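Local coordinates for pyrroline-5-carboxylate reductase catalytic N-terminal domain-containing protein (Sinorhizobium meliloti, PDB 4HUJ) that is of unknown function but probably acts as an oxidoreductase, with an N-terminal domain consistent with NAD(P) binding, at residues L87-P90 with D96-T99; D92-I97 with V109-N114; R129-I134 with V144-N149; L169-N174 with R180-L185; V194-L199 with G203-F208. All coordinates share one frame; numbering follows the deposited sequence.

Overall arrangement
All five contacts join a strand, or the chain just beyond it, to a helix against one continuous mixed sheet. Contacts 1 and 2 share helix 94-98, which faces neighbouring strands 84-88 and 108-111. Contact 3 passes to the next parallel strand, 143-147, and contacts 4 and 5 flank strands 166-173 and 192-195, after the antiparallel step. Contacts 1 and 4 meet through aliphatic side chains, without directional bonds. Polar chemistry gathers at the strand ends: an Asx turn under the isoleucine in contact 2, a lysine-threonine bond with a water in contact 3, a glutamine in contact 5. Contacts 1 to 3 touch through buried residues alone; contact 4, its alanine partly exposed, is intermediate, and contact 5 most peripheral.

Contact 1 (L87-P90 with D96-T99); sequences LAVP and DIVT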
# COMPACT_ATOMS: atom_id res chain seq x y z
N LEU A 87 -1.17 -2.13 3.35
CA LEU A 87 -1.71 -1.48 4.54
C LEU A 87 -1.94 -0.01 4.25
O LEU A 87 -1.03 0.82 4.38
CB LEU A 87 -0.78 -1.67 5.75
CG LEU A 87 -0.58 -3.11 6.24
CD1 LEU A 87 0.50 -3.13 7.31
CD2 LEU A 87 -1.87 -3.73 6.78
N ALA A 88 -3.17 0.30 3.85
CA ALA A 88 -3.60 1.64 3.50
C ALA A 88 -4.63 2.11 4.53
O ALA A 88 -5.75 2.55 4.20
CB ALA A 88 -4.18 1.66 2.09
N VAL A 89 -4.25 1.95 5.79
CA VAL A 89 -5.05 2.38 6.93
C VAL A 89 -4.20 3.36 7.73
O VAL A 89 -3.00 3.47 7.48
CB VAL A 89 -5.45 1.17 7.83
CG1 VAL A 89 -6.56 0.34 7.17
CG2 VAL A 89 -4.23 0.32 8.20
N PRO A 90 -4.82 4.08 8.68
CA PRO A 90 -4.02 5.00 9.50
C PRO A 90 -2.91 4.26 10.23
O PRO A 90 -3.08 3.11 10.64
CB PRO A 90 -5.05 5.58 10.48
CG PRO A 90 -6.34 5.52 9.71
CD PRO A 90 -6.26 4.20 8.99
N ASP A 96 -3.40 -3.20 15.70
CA ASP A 96 -4.61 -3.99 16.01
C ASP A 96 -5.07 -4.86 14.84
O ASP A 96 -5.72 -5.88 15.06
CB ASP A 96 -5.77 -3.09 16.47
CG ASP A 96 -5.59 -2.58 17.90
OD1 ASP A 96 -4.65 -3.00 18.61
OD2 ASP A 96 -6.42 -1.73 18.32
N ILE A 97 -4.74 -4.45 13.62
CA ILE A 97 -5.07 -5.25 12.44
C ILE A 97 -4.11 -6.43 12.26
O ILE A 97 -4.55 -7.58 12.17
CB ILE A 97 -5.13 -4.38 11.14
CG1 ILE A 97 -6.32 -3.42 11.21
CG2 ILE A 97 -5.24 -5.26 9.88
CD1 ILE A 97 -6.28 -2.30 10.18
N VAL A 98 -2.81 -6.15 12.24
CA VAL A 98 -1.82 -7.17 11.89
C VAL A 98 -1.54 -8.19 13.00
O VAL A 98 -1.01 -9.27 12.74
CB VAL A 98 -0.49 -6.55 11.38
CG1 VAL A 98 -0.73 -5.76 10.08
CG2 VAL A 98 0.17 -5.68 12.44
N THR A 99 -1.91 -7.85 14.23
CA THR A 99 -1.76 -8.76 15.37
C THR A 99 -2.66 -10.00 15.23
O THR A 99 -2.45 -11.01 15.91
CB THR A 99 -1.98 -8.04 16.73
OG1 THR A 99 -1.50 -8.87 17.80
CG2 THR A 99 -3.45 -7.70 16.97
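Two apolar pairs make up the contact, Leu87 with Val98 and Val89 with Ile97, and in each the meeting is of methyl groups. Leu87, near the end of strand 84-88, opens its isopropyl fork around a single methyl of the helix: its CD1 lies 4.0 Å from Val98 CG1, and its CD2 is equally distant from that carbon. The two side chains cross obliquely, and Val98 CG1 is placed for this by standing beside its own backbone N (chi1 -63°), opposite the carbonyl carbon. The second pair meets tip to tip. Ile97 CD1, at the end of a chain extended by a chi2 of 166°, is set between the two methyls of Val89, 3.9 Å from Val89 CG2 and 4.0 Å from Val89 CG1.

Backbone hydrogen bonding belongs to the sheet and not to this interface. Leu87 pairs with Val110 and Ala112, and Ala88 with Ile29, which fixes the strand between its parallel neighbours. Leu87, Val89 and Ile97 all also touch Ile29 on strand 26-30, and Val89 reaches the glycine-rich turn that follows it, a sequence consistent with the dinucleotide-binding loop of a Rossmann fold.

Strand 84-88 and helix 94-98 are the first two elements of a beta-alpha-beta unit ending in strand 108-111. With spacings near the van der Waals limit and four buried aliphatic residues, the pairing rests on dispersion and exclusion of water, so the fit of methyl shapes, rather than any directional bond, helps set how the helix lies over this strand.

Contact 2 (D92-I97 with V109-N114); sequences DSIADI and VVDASN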
# COMPACT_ATOMS: atom_id res chain seq x y z
N ASP A 92 -1.79 4.43 13.21
CA ASP A 92 -2.23 3.96 14.53
C ASP A 92 -3.18 2.75 14.50
O ASP A 92 -3.39 2.11 15.53
CB ASP A 92 -2.87 5.10 15.31
CG ASP A 92 -1.86 6.09 15.83
OD1 ASP A 92 -0.84 5.66 16.42
OD2 ASP A 92 -2.08 7.30 15.66
N SER A 93 -3.75 2.47 13.33
CA SER A 93 -4.66 1.33 13.15
C SER A 93 -3.93 0.02 12.87
O SER A 93 -4.51 -1.06 13.00
CB SER A 93 -5.64 1.60 12.00
OG SER A 93 -6.55 2.63 12.32
N ILE A 94 -2.65 0.11 12.48
CA ILE A 94 -1.93 -1.06 11.99
C ILE A 94 -1.80 -2.18 13.02
O ILE A 94 -2.16 -3.32 12.74
CB ILE A 94 -0.55 -0.68 11.37
CG1 ILE A 94 -0.76 0.15 10.10
CG2 ILE A 94 0.26 -1.92 11.04
CD1 ILE A 94 0.54 0.71 9.48
N ALA A 95 -1.30 -1.84 14.21
CA ALA A 95 -1.02 -2.85 15.24
C ALA A 95 -2.21 -3.78 15.51
O ALA A 95 -2.05 -5.00 15.51
CB ALA A 95 -0.53 -2.20 16.53
N ASP A 96 -3.40 -3.20 15.70
CA ASP A 96 -4.61 -3.99 16.01
C ASP A 96 -5.07 -4.86 14.84
O ASP A 96 -5.72 -5.88 15.06
CB ASP A 96 -5.77 -3.09 16.47
CG ASP A 96 -5.59 -2.58 17.90
OD1 ASP A 96 -4.65 -3.00 18.61
OD2 ASP A 96 -6.42 -1.73 18.32
N ILE A 97 -4.74 -4.45 13.62
CA ILE A 97 -5.07 -5.25 12.44
C ILE A 97 -4.11 -6.43 12.26
O ILE A 97 -4.55 -7.58 12.17
CB ILE A 97 -5.13 -4.38 11.14
CG1 ILE A 97 -6.32 -3.42 11.21
CG2 ILE A 97 -5.24 -5.26 9.88
CD1 ILE A 97 -6.28 -2.30 10.18
N VAL A 109 4.14 -7.53 2.85
CA VAL A 109 3.32 -6.47 3.42
C VAL A 109 3.82 -5.14 2.86
O VAL A 109 5.00 -4.85 2.93
CB VAL A 109 3.38 -6.49 4.97
CG1 VAL A 109 2.77 -5.22 5.57
CG2 VAL A 109 2.66 -7.72 5.50
N VAL A 110 2.91 -4.37 2.28
CA VAL A 110 3.24 -3.05 1.75
C VAL A 110 2.77 -1.99 2.75
O VAL A 110 1.57 -1.84 2.97
CB VAL A 110 2.61 -2.82 0.36
CG1 VAL A 110 2.95 -1.43 -0.17
CG2 VAL A 110 3.09 -3.89 -0.61
N ASP A 111 3.71 -1.28 3.36
CA ASP A 111 3.38 -0.20 4.29
C ASP A 111 3.12 1.09 3.52
O ASP A 111 4.05 1.72 3.02
CB ASP A 111 4.50 -0.02 5.32
CG ASP A 111 4.20 1.09 6.33
OD1 ASP A 111 3.04 1.54 6.44
OD2 ASP A 111 5.14 1.51 7.03
N ALA A 112 1.84 1.46 3.40
CA ALA A 112 1.45 2.70 2.72
C ALA A 112 1.13 3.83 3.70
O ALA A 112 0.65 4.89 3.28
CB ALA A 112 0.27 2.44 1.78
N SER A 113 1.39 3.61 4.99
CA SER A 113 1.00 4.56 6.04
C SER A 113 2.06 5.63 6.28
O SER A 113 3.25 5.42 6.01
CB SER A 113 0.73 3.82 7.35
OG SER A 113 1.95 3.45 8.00
N ASN A 114 1.62 6.77 6.82
CA ASN A 114 2.52 7.82 7.29
C ASN A 114 2.25 8.09 8.76
O ASN A 114 1.09 8.26 9.15
CB ASN A 114 2.31 9.09 6.48
CG ASN A 114 2.70 8.93 5.03
OD1 ASN A 114 1.87 9.11 4.12
ND2 ASN A 114 3.95 8.57 4.79
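Ile94 meets Ser113 and Asp111 through the far end of its side chain. From CB the chain divides. CG2 leads over the adjoining strand, 3.9 Å from Leu87 CD1, while CG1 runs beside the backbone N (chi1 -67°) and passes 4.0 Å from Val89 CG2. An extended chi2 of 174° then carries CD1 outward to the end of strand 108-111. This methyl lies 3.4 Å from Ser113 OG and 3.8 Å from Ser113 CB, with Asp111 OD1 more distant at 4.0 Å.

The oxygens under the methyl are already engaged with each other. Ser113 OG gives a hydrogen bond of 2.7 Å to Asp111 OD1 on its syn lone pair, and Ser113 N reaches the same Asp111 OD1 at 3.0 Å from above the carboxylate plane, making an Asx turn where the strand ends. The other oxygen, Asp111 OD2, is hydrogen-bonded to Thr132 OG1 of helix 131-138. Were Asp111 an alanine, Ser113 N and OG would lose their shared acceptor and the turn would probably loosen, with Thr132 OG1 also losing a partner.

Val135 of helix 131-138 touches both Ile94 and Asp111. Chemically, then, a single methyl of helix 94-98 closes over buried oxygens that are already hydrogen-bonded, so the touch itself is only van der Waals.

Contact 3 (R129-I134 with V144-N149); sequences RLSTEI and VVKAFN
With chi1 at -58°, Thr132 sends OG1 to the side of its backbone N and CG2 to the side of its carbonyl carbon, so that the hydroxyl meets Lys146 and the methyl meets Val144. Lys146 is extended through its first three torsions and bends only at the last, chi4 70°, which turns NZ back over the threonine. There Lys146 NZ donates to Thr132 OG1 at 3.0 Å, while the aliphatic chain lies across the same hydroxyl, Lys146 CD 3.4 Å from Thr132 OG1. A water ties the pair again, accepting from Lys146 NZ at 3.1 Å and from Thr132 N at 3.2 Å. The closest carbon-to-carbon approach is Thr132 CG2 to Val144 CG1, 3.5 Å, as those side chains slide past one another in opposite directions.

With a methionine in place of Lys146 the amine is gone, and the water, losing one of its two donors, is likely to be less firmly held beside Thr132.

Thr132 OG1 has its stronger partner in Asp111 OD2, so the threonine joins two strands. It lies in the first turn of helix 131-138, the crossover of a beta-alpha-beta unit between parallel strands 108-111 and 143-147, and Leu199 at the start of helix 199-206 touches both Thr132 and Lys146.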
# COMPACT_ATOMS: atom_id res chain seq x y z
N ARG A 129 13.75 6.13 15.01
CA ARG A 129 13.41 4.90 14.28
C ARG A 129 12.54 5.22 13.07
O ARG A 129 11.77 6.18 13.09
CB ARG A 129 12.67 3.91 15.18
CG ARG A 129 13.46 3.42 16.38
CD ARG A 129 12.90 2.11 16.88
NE ARG A 129 13.17 1.02 15.94
CZ ARG A 129 12.55 -0.15 15.94
NH1 ARG A 129 11.61 -0.42 16.84
NH2 ARG A 129 12.88 -1.07 15.04
N LEU A 130 12.66 4.40 12.03
CA LEU A 130 11.83 4.58 10.84
C LEU A 130 10.46 3.93 11.05
O LEU A 130 10.37 2.84 11.60
CB LEU A 130 12.53 4.01 9.61
CG LEU A 130 13.95 4.55 9.37
CD1 LEU A 130 14.60 3.86 8.18
CD2 LEU A 130 13.94 6.07 9.20
N SER A 131 9.40 4.59 10.60
CA SER A 131 8.05 4.07 10.82
C SER A 131 7.86 2.68 10.20
O SER A 131 7.21 1.82 10.79
CB SER A 131 6.99 5.04 10.31
OG SER A 131 7.16 5.32 8.94
N THR A 132 8.43 2.47 9.01
CA THR A 132 8.26 1.19 8.32
C THR A 132 9.05 0.06 9.01
O THR A 132 8.67 -1.11 8.92
CB THR A 132 8.60 1.31 6.82
OG1 THR A 132 7.74 2.30 6.24
CG2 THR A 132 8.36 -0.01 6.10
N GLU A 133 10.14 0.42 9.69
CA GLU A 133 10.88 -0.54 10.54
C GLU A 133 10.03 -1.00 11.72
O GLU A 133 10.04 -2.18 12.08
CB GLU A 133 12.19 0.06 11.05
CG GLU A 133 13.27 0.31 10.00
CD GLU A 133 14.50 1.03 10.58
OE1 GLU A 133 14.38 1.83 11.54
OE2 GLU A 133 15.61 0.79 10.05
N ILE A 134 9.31 -0.05 12.34
CA ILE A 134 8.37 -0.35 13.42
C ILE A 134 7.25 -1.26 12.92
O ILE A 134 6.95 -2.29 13.54
CB ILE A 134 7.80 0.94 14.09
CG1 ILE A 134 8.93 1.72 14.79
CG2 ILE A 134 6.66 0.60 15.07
CD1 ILE A 134 8.57 3.13 15.22
N VAL A 144 8.62 -6.71 4.00
CA VAL A 144 7.94 -5.42 3.97
C VAL A 144 8.50 -4.50 2.89
O VAL A 144 9.72 -4.38 2.74
CB VAL A 144 7.98 -4.71 5.35
CG1 VAL A 144 7.36 -3.30 5.29
CG2 VAL A 144 7.25 -5.56 6.40
N VAL A 145 7.60 -3.89 2.12
CA VAL A 145 7.97 -2.88 1.12
C VAL A 145 7.25 -1.59 1.51
O VAL A 145 6.07 -1.62 1.83
CB VAL A 145 7.54 -3.30 -0.30
CG1 VAL A 145 7.81 -2.19 -1.33
CG2 VAL A 145 8.25 -4.58 -0.71
N LYS A 146 7.97 -0.46 1.48
CA LYS A 146 7.36 0.85 1.73
C LYS A 146 6.97 1.44 0.38
O LYS A 146 7.82 1.69 -0.47
CB LYS A 146 8.36 1.77 2.45
CG LYS A 146 7.78 3.12 2.90
CD LYS A 146 8.85 3.98 3.55
CE LYS A 146 8.27 5.31 4.04
NZ LYS A 146 7.36 5.07 5.20
N ALA A 147 5.66 1.65 0.17
CA ALA A 147 5.14 2.18 -1.09
C ALA A 147 3.70 2.64 -0.95
O ALA A 147 2.99 2.17 -0.07
CB ALA A 147 5.25 1.12 -2.20
N PHE A 148 3.29 3.54 -1.85
CA PHE A 148 1.93 4.12 -1.90
C PHE A 148 1.69 5.14 -0.79
O PHE A 148 0.55 5.59 -0.61
CB PHE A 148 0.81 3.05 -1.85
CG PHE A 148 0.86 2.04 -2.97
CD1 PHE A 148 0.54 2.39 -4.28
CD2 PHE A 148 1.17 0.71 -2.69
CE1 PHE A 148 0.57 1.44 -5.30
CE2 PHE A 148 1.20 -0.25 -3.71
CZ PHE A 148 0.89 0.12 -5.02
N ASN A 149 2.73 5.52 -0.05
CA ASN A 149 2.60 6.52 1.01
C ASN A 149 2.88 7.94 0.52
O ASN A 149 2.70 8.91 1.25
CB ASN A 149 3.56 6.20 2.16
CG ASN A 149 5.00 6.49 1.80
OD1 ASN A 149 5.57 5.85 0.92
ND2 ASN A 149 5.60 7.48 2.47
O HOH W 1 9.87 4.53 6.98

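Contact 4 (L169-N174 with R180-L185); sequences LFLSGN and RQVAEL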
# COMPACT_ATOMS: atom_id res chain seq x y z
N LEU A 169 5.80 6.44 -8.61
CA LEU A 169 5.65 5.92 -7.25
C LEU A 169 6.99 5.40 -6.77
O LEU A 169 7.50 4.40 -7.29
CB LEU A 169 4.58 4.82 -7.18
CG LEU A 169 3.12 5.27 -7.11
CD1 LEU A 169 2.19 4.08 -7.18
CD2 LEU A 169 2.84 6.09 -5.85
N PHE A 170 7.57 6.09 -5.80
CA PHE A 170 8.78 5.59 -5.13
C PHE A 170 8.45 4.40 -4.23
O PHE A 170 7.37 4.32 -3.64
CB PHE A 170 9.45 6.71 -4.33
CG PHE A 170 9.97 7.84 -5.18
CD1 PHE A 170 11.13 7.68 -5.94
CD2 PHE A 170 9.28 9.05 -5.25
CE1 PHE A 170 11.61 8.71 -6.74
CE2 PHE A 170 9.75 10.10 -6.05
CZ PHE A 170 10.92 9.93 -6.79
N LEU A 171 9.39 3.46 -4.14
CA LEU A 171 9.27 2.34 -3.20
C LEU A 171 10.63 2.02 -2.62
O LEU A 171 11.66 2.46 -3.13
CB LEU A 171 8.66 1.09 -3.86
CG LEU A 171 9.53 0.33 -4.88
CD1 LEU A 171 9.20 -1.15 -4.85
CD2 LEU A 171 9.34 0.90 -6.29
N SER A 172 10.64 1.26 -1.52
CA SER A 172 11.87 0.88 -0.86
C SER A 172 11.59 -0.31 0.04
O SER A 172 10.43 -0.66 0.29
CB SER A 172 12.45 2.04 -0.05
OG SER A 172 11.48 2.60 0.82
N GLY A 173 12.65 -0.94 0.52
CA GLY A 173 12.51 -2.16 1.31
C GLY A 173 13.79 -2.96 1.32
O GLY A 173 14.64 -2.82 0.43
N ASN A 174 13.93 -3.81 2.34
CA ASN A 174 15.18 -4.53 2.57
C ASN A 174 15.37 -5.77 1.71
O ASN A 174 16.50 -6.29 1.59
CB ASN A 174 15.31 -4.87 4.05
CG ASN A 174 15.36 -3.64 4.93
OD1 ASN A 174 15.75 -2.55 4.49
ND2 ASN A 174 14.95 -3.80 6.18
N ARG A 180 10.95 -5.97 -6.07
CA ARG A 180 10.68 -6.27 -7.48
C ARG A 180 9.20 -6.56 -7.71
O ARG A 180 8.61 -6.03 -8.65
CB ARG A 180 11.53 -7.44 -7.96
CG ARG A 180 11.36 -7.76 -9.45
CD ARG A 180 12.12 -9.03 -9.85
NE ARG A 180 13.50 -9.02 -9.33
CZ ARG A 180 13.98 -9.88 -8.43
NH1 ARG A 180 13.22 -10.85 -7.94
NH2 ARG A 180 15.24 -9.76 -8.03
N GLN A 181 8.63 -7.40 -6.85
CA GLN A 181 7.23 -7.82 -6.97
C GLN A 181 6.29 -6.64 -6.83
O GLN A 181 5.32 -6.52 -7.57
CB GLN A 181 6.89 -8.90 -5.94
CG GLN A 181 7.53 -10.26 -6.22
CD GLN A 181 7.02 -11.34 -5.29
OE1 GLN A 181 5.83 -11.65 -5.28
NE2 GLN A 181 7.92 -11.93 -4.51
N VAL A 182 6.60 -5.75 -5.89
CA VAL A 182 5.80 -4.54 -5.73
C VAL A 182 6.01 -3.56 -6.89
O VAL A 182 5.05 -2.92 -7.35
CB VAL A 182 6.04 -3.87 -4.35
CG1 VAL A 182 5.25 -2.58 -4.22
CG2 VAL A 182 5.68 -4.84 -3.24
N ALA A 183 7.25 -3.46 -7.39
CA ALA A 183 7.52 -2.67 -8.59
C ALA A 183 6.71 -3.18 -9.78
O ALA A 183 6.18 -2.40 -10.57
CB ALA A 183 9.01 -2.65 -8.93
N GLU A 184 6.61 -4.51 -9.89
CA GLU A 184 5.81 -5.17 -10.92
C GLU A 184 4.34 -4.76 -10.83
O GLU A 184 3.70 -4.46 -11.84
CB GLU A 184 5.95 -6.69 -10.82
CG GLU A 184 7.20 -7.25 -11.49
CD GLU A 184 7.52 -8.70 -11.11
OE1 GLU A 184 6.59 -9.47 -10.77
OE2 GLU A 184 8.71 -9.07 -11.17
N LEU A 185 3.80 -4.74 -9.60
CA LEU A 185 2.43 -4.31 -9.37
C LEU A 185 2.25 -2.86 -9.79
O LEU A 185 1.29 -2.52 -10.48
CB LEU A 185 2.03 -4.48 -7.90
CG LEU A 185 0.72 -3.80 -7.48
CD1 LEU A 185 -0.48 -4.39 -8.22
CD2 LEU A 185 0.52 -3.90 -5.98
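Leu171 lies against Val182 and Ala183 by way of one methyl, CD1, which points from strand 166-173 into the flank of helix 176-188. The Leu171 and Val182 side chains run in opposite senses and slide past each other, with Leu171 CD1 4.2 Å from Val182 CB. The same methyl rests closer to the backbone of the next residue, 3.9 Å from Ala183 N, and the small side chain of Ala183 is compatible with this close approach, its CB being 4.4 Å from Leu171 CD1.

The leucine has an uncommon shape here. Its CG stands between the backbone N and the carbonyl carbon (chi1 71°), and chi2, at 148°, is well off the usual staggered value.

Val182 also packs on Val145 and Val110, so the helix spans several strands, and Pro193 touches both Leu171 and Ala183 from strand 192-195. This is the helix of a beta-alpha-beta unit laid on its first strand. The side chains that meet are aliphatic and the methyl rests on the helix backbone at Ala183 N, so the touch is van der Waals with no directional bond, and the leucine methyl is one of several aliphatic contacts that seat the helix on the sheet.

Contact 5 (V194-L199 with G203-F208); sequences VDLGTL and GPIQQF
Leu196 and Ile205 reach toward each other tip to tip, Leu196 CD1 lying 3.7 Å from Ile205 CD1, with Leu196 CD2 only slightly farther off. Ile205 aims its chain there by holding CG1 between its backbone N and carbonyl carbon (chi1 60°). Leu196 CD1 also crosses the side chain of Gln206, 3.7 Å from Gln206 OE1. Within helix 199-206 itself, Gly203 N gives a weak hydrogen bond to Leu199 O four residues back at 2.9 Å, its N-H angle just 125°. A side chain at Gly203 would be crowded by Pro204 CD.

In the next shell the Gln206 amide is held at both ends. Gln206 OE1 is hydrogen-bonded to Ser172 OG, and Gln206 NE2 to Lys146 O. These two bonds fix the rotation of the amide beside the leucine methyl; separately, the backbone O of Gln206 accepts from Asn149 ND2. On the strand side, Asp195 OD1 accepts from Gly197 N at 2.9 Å, from above the carboxylate plane, an Asx turn that bends the chain out of strand 192-195. Thr198 then N-caps the following helix through Ala201 N, and Asn174 bonds to the backbone of Leu199.

The contact joins the weakly bonded, kinked helix 199-206 to the chain just beyond strand 192-195. Leu196 touches Phe170 of strand 166-173, and Gln207 touches Ser131 on helix 131-138.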
# COMPACT_ATOMS: atom_id res chain seq x y z
N VAL A 194 9.98 3.62 -8.90
CA VAL A 194 11.38 3.94 -8.69
C VAL A 194 11.79 3.36 -7.35
O VAL A 194 11.36 3.84 -6.30
CB VAL A 194 11.69 5.46 -8.74
CG1 VAL A 194 13.18 5.70 -8.47
CG2 VAL A 194 11.30 6.07 -10.10
N ASP A 195 12.60 2.30 -7.39
CA ASP A 195 13.08 1.61 -6.20
C ASP A 195 14.31 2.32 -5.63
O ASP A 195 15.40 2.26 -6.21
CB ASP A 195 13.38 0.15 -6.55
CG ASP A 195 13.81 -0.68 -5.35
OD1 ASP A 195 14.02 -0.14 -4.24
OD2 ASP A 195 13.94 -1.91 -5.53
N LEU A 196 14.13 2.97 -4.48
CA LEU A 196 15.18 3.77 -3.84
C LEU A 196 16.19 2.93 -3.07
O LEU A 196 17.22 3.45 -2.64
CB LEU A 196 14.56 4.79 -2.89
CG LEU A 196 13.64 5.85 -3.51
CD1 LEU A 196 12.86 6.57 -2.42
CD2 LEU A 196 14.41 6.84 -4.37
N GLY A 197 15.90 1.65 -2.90
CA GLY A 197 16.77 0.75 -2.15
C GLY A 197 16.19 0.34 -0.80
O GLY A 197 14.99 0.14 -0.67
N THR A 198 17.07 0.22 0.20
CA THR A 198 16.67 -0.23 1.54
C THR A 198 15.82 0.77 2.30
O THR A 198 15.74 1.94 1.94
CB THR A 198 17.90 -0.55 2.43
OG1 THR A 198 18.67 0.64 2.64
CG2 THR A 198 18.76 -1.62 1.79
N LEU A 199 15.19 0.31 3.38
CA LEU A 199 14.46 1.24 4.25
C LEU A 199 15.38 2.29 4.86
O LEU A 199 14.97 3.44 5.03
CB LEU A 199 13.70 0.49 5.36
CG LEU A 199 12.60 -0.48 4.93
CD1 LEU A 199 11.95 -1.10 6.16
CD2 LEU A 199 11.56 0.20 4.04
N GLY A 203 14.73 6.23 4.31
CA GLY A 203 14.33 6.93 5.55
C GLY A 203 14.32 8.46 5.46
O GLY A 203 13.30 9.09 5.75
N PRO A 204 15.46 9.07 5.08
CA PRO A 204 15.47 10.53 5.03
C PRO A 204 14.87 11.14 3.76
O PRO A 204 14.93 12.36 3.59
CB PRO A 204 16.96 10.87 5.13
CG PRO A 204 17.67 9.69 4.62
CD PRO A 204 16.80 8.49 4.86
N ILE A 205 14.28 10.33 2.88
CA ILE A 205 13.71 10.88 1.64
C ILE A 205 12.26 10.48 1.33
O ILE A 205 11.51 11.29 0.78
CB ILE A 205 14.60 10.68 0.37
CG1 ILE A 205 14.84 9.20 0.10
CG2 ILE A 205 15.95 11.50 0.45
CD1 ILE A 205 15.43 8.93 -1.28
N GLN A 206 11.86 9.26 1.69
CA GLN A 206 10.52 8.76 1.38
C GLN A 206 9.56 8.77 2.57
O GLN A 206 8.35 8.58 2.41
CB GLN A 206 10.61 7.34 0.79
CG GLN A 206 9.33 6.89 0.09
CD GLN A 206 9.33 5.39 -0.20
OE1 GLN A 206 10.39 4.78 -0.38
NE2 GLN A 206 8.14 4.81 -0.26
N GLN A 207 10.08 8.96 3.78
CA GLN A 207 9.22 9.00 4.95
C GLN A 207 8.50 10.34 5.02
O GLN A 207 9.02 11.35 4.55
CB GLN A 207 10.05 8.77 6.22
CG GLN A 207 9.21 8.39 7.43
CD GLN A 207 10.06 7.95 8.60
OE1 GLN A 207 10.52 8.77 9.40
NE2 GLN A 207 10.29 6.66 8.70
N PHE A 208 7.31 10.34 5.61
CA PHE A 208 6.56 11.58 5.81
C PHE A 208 7.47 12.68 6.36
O PHE A 208 8.28 12.44 7.26
CB PHE A 208 5.38 11.34 6.77
CG PHE A 208 4.52 12.56 6.97
CD1 PHE A 208 3.55 12.90 6.02
CD2 PHE A 208 4.69 13.37 8.08
CE1 PHE A 208 2.76 14.04 6.20
CE2 PHE A 208 3.90 14.51 8.27
CZ PHE A 208 2.94 14.84 7.32